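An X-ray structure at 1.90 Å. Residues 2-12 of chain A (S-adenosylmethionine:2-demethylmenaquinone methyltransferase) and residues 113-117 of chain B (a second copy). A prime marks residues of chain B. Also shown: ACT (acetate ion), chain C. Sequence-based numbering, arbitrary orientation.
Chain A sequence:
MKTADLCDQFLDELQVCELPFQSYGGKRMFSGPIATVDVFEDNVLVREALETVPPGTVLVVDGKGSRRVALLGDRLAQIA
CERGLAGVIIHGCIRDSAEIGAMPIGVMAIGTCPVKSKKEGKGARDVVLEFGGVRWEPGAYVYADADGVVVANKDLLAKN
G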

# COMPACT_ATOMS: atom_id res chain seq x y z
N LYS A 2 -18.52 6.20 10.65
CA LYS A 2 -17.17 6.65 10.33
C LYS A 2 -16.35 6.66 11.61
O LYS A 2 -16.81 7.15 12.64
CB LYS A 2 -17.20 8.07 9.75
CG LYS A 2 -17.71 8.17 8.33
CD LYS A 2 -17.82 9.62 7.86
CE LYS A 2 -16.54 10.41 8.12
NZ LYS A 2 -15.34 9.83 7.45
N THR A 3 -15.14 6.11 11.56
CA THR A 3 -14.30 6.09 12.74
C THR A 3 -13.93 7.51 13.15
O THR A 3 -13.72 7.79 14.32
CB THR A 3 -13.01 5.27 12.50
OG1 THR A 3 -12.34 5.76 11.33
CG2 THR A 3 -13.34 3.80 12.32
N ALA A 4 -13.86 8.40 12.17
CA ALA A 4 -13.52 9.80 12.43
C ALA A 4 -14.60 10.43 13.31
O ALA A 4 -14.29 11.14 14.27
CB ALA A 4 -13.39 10.56 11.13
N ASP A 5 -15.86 10.17 12.98
CA ASP A 5 -16.97 10.73 13.76
C ASP A 5 -17.05 10.12 15.15
O ASP A 5 -17.35 10.81 16.12
CB ASP A 5 -18.31 10.51 13.03
CG ASP A 5 -18.42 11.33 11.76
OD1 ASP A 5 -17.83 12.42 11.70
OD2 ASP A 5 -19.11 10.88 10.82
N LEU A 6 -16.78 8.82 15.24
CA LEU A 6 -16.81 8.13 16.53
C LEU A 6 -15.73 8.67 17.46
O LEU A 6 -15.95 8.80 18.67
CB LEU A 6 -16.62 6.62 16.32
CG LEU A 6 -17.78 5.95 15.58
CD1 LEU A 6 -17.42 4.51 15.24
CD2 LEU A 6 -19.04 6.03 16.44
N CYS A 7 -14.56 8.97 16.91
CA CYS A 7 -13.49 9.51 17.74
C CYS A 7 -13.87 10.91 18.24
O CYS A 7 -13.63 11.23 19.40
CB CYS A 7 -12.17 9.56 16.95
SG CYS A 7 -11.37 7.93 16.75
N ASP A 8 -14.47 11.72 17.38
CA ASP A 8 -14.86 13.07 17.78
C ASP A 8 -15.88 13.06 18.92
O ASP A 8 -15.80 13.89 19.83
CB ASP A 8 -15.45 13.85 16.59
CG ASP A 8 -14.41 14.18 15.53
OD1 ASP A 8 -13.21 13.95 15.78
OD2 ASP A 8 -14.80 14.68 14.46
N GLN A 9 -16.81 12.13 18.87
CA GLN A 9 -17.86 12.02 19.89
C GLN A 9 -17.52 11.20 21.13
O GLN A 9 -17.90 11.57 22.24
CB GLN A 9 -19.13 11.42 19.29
CG GLN A 9 -19.86 12.28 18.28
CD GLN A 9 -21.16 11.64 17.82
OE1 GLN A 9 -22.06 11.41 18.63
NE2 GLN A 9 -21.25 11.34 16.53
N PHE A 10 -16.80 10.09 20.95
CA PHE A 10 -16.50 9.19 22.06
C PHE A 10 -15.04 8.81 22.29
O PHE A 10 -14.77 7.74 22.83
CB PHE A 10 -17.29 7.89 21.88
CG PHE A 10 -18.74 8.09 21.54
CD1 PHE A 10 -19.64 8.52 22.51
CD2 PHE A 10 -19.21 7.85 20.25
CE1 PHE A 10 -20.99 8.70 22.20
CE2 PHE A 10 -20.55 8.02 19.93
CZ PHE A 10 -21.44 8.44 20.91
N LEU A 11 -14.10 9.66 21.91
CA LEU A 11 -12.69 9.32 22.07
C LEU A 11 -12.32 8.81 23.47
O LEU A 11 -11.53 7.87 23.59
CB LEU A 11 -11.80 10.52 21.73
CG LEU A 11 -10.29 10.27 21.76
CD1 LEU A 11 -9.94 9.11 20.84
CD2 LEU A 11 -9.55 11.53 21.33
N ASP A 12 -12.89 9.40 24.51
CA ASP A 12 -12.59 8.99 25.88
C ASP A 12 -13.02 7.56 26.21
O ASP A 12 -12.51 6.96 27.16
CB ASP A 12 -13.24 9.96 26.88
CG ASP A 12 -14.75 10.00 26.77
OD1 ASP A 12 -15.39 8.93 26.88
OD2 ASP A 12 -15.30 11.10 26.58
N CYS B 113 -5.49 8.33 10.13
CA CYS B 113 -5.70 8.27 11.57
C CYS B 113 -7.04 8.94 11.82
O CYS B 113 -7.24 10.08 11.42
CB CYS B 113 -4.60 9.02 12.31
SG CYS B 113 -4.85 9.05 14.09
N PRO B 114 -7.97 8.24 12.49
CA PRO B 114 -9.30 8.79 12.77
C PRO B 114 -9.36 9.88 13.85
O PRO B 114 -10.35 10.60 13.94
CB PRO B 114 -10.10 7.55 13.16
CG PRO B 114 -9.08 6.75 13.91
CD PRO B 114 -7.84 6.87 13.03
N VAL B 115 -8.31 10.00 14.66
CA VAL B 115 -8.29 10.98 15.74
C VAL B 115 -8.00 12.41 15.27
O VAL B 115 -7.04 12.66 14.54
CB VAL B 115 -7.25 10.61 16.81
CG1 VAL B 115 -7.29 11.63 17.95
CG2 VAL B 115 -7.51 9.20 17.33
N LYS B 116 -8.84 13.35 15.70
CA LYS B 116 -8.66 14.76 15.32
C LYS B 116 -7.39 15.33 15.96
O LYS B 116 -6.98 14.89 17.04
CB LYS B 116 -9.88 15.58 15.76
CG LYS B 116 -9.95 15.94 17.25
CD LYS B 116 -9.57 14.77 18.15
CE LYS B 116 -10.09 14.94 19.57
NZ LYS B 116 -11.55 14.65 19.64
N SER B 117 -6.78 16.29 15.29
CA SER B 117 -5.57 16.91 15.82
C SER B 117 -5.93 18.00 16.81
O SER B 117 -7.09 18.42 16.90
CB SER B 117 -4.74 17.50 14.68
OG SER B 117 -5.50 18.39 13.90
C ACT C . -8.78 17.38 12.13
O ACT C . -9.73 18.14 12.16
OXT ACT C . -7.93 17.45 13.01
CH3 ACT C . -8.65 16.37 11.03

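The centre of the contact is apolar. Pro114′ packs against one side of the chain A helix, where Thr3, Ala4 and Cys7 come together over a single turn. Pro114′ CB lies 3.8 Å from Cys7 SG. Cys7 points toward chain B with chi1 in the m well, and its SG also reaches Val115′ CG2 at 4.1 Å. A small, polarisable thiol suits this buried position beside two aliphatic side chains. The CA-to-CB bond of Val115′ points sideways relative to chain A, with chi1 in the t well. Val115′ CG1 meets Leu11 CD2 at 4.1 Å, and Val115′ CG2 lies 4.3 Å from Leu11 CD1, so both methyls pack on the leucine and CG2 also reaches the cysteine.

At the start of the helix, Ala4 CA approaches Pro114′ O at 3.6 Å. This is a CA-H...O contact with an angle of 163° at the hydrogen. The alanine side chain is a lone methyl set sideways, and the CA atoms of Ala4 and Pro114′ are only 4.4 Å apart. Thr3 points toward chain B, and its OG1 lies 3.4 Å from Pro114′ CB. That hydroxyl is hydrogen-bonded elsewhere in the structure, so its polarity is satisfied beside the apolar ring.

Lys116′ lies along the outer edge. Its aliphatic chain provides packing surface: Lys116′ CE is 3.9 Å from Leu11 CD2, and Lys116′ CB is 3.7 Å from Asp8 OD1. Lys116′ NZ is 4.3 Å from Asp8 OD1. The charges are opposite, but the distance is beyond a salt bridge. Lys116′ NZ also lies 4.0 Å from Cys7 O. Asp8 is exposed, and both its carboxylate oxygens are hydrogen-bonded elsewhere in the structure.

No hydrogen bond crosses between the stretches. Packing dominates, with 358 Å² buried in total. Beyond the contact, Ser117′ N and OG each donate a 2.8 Å hydrogen bond to acetate OXT.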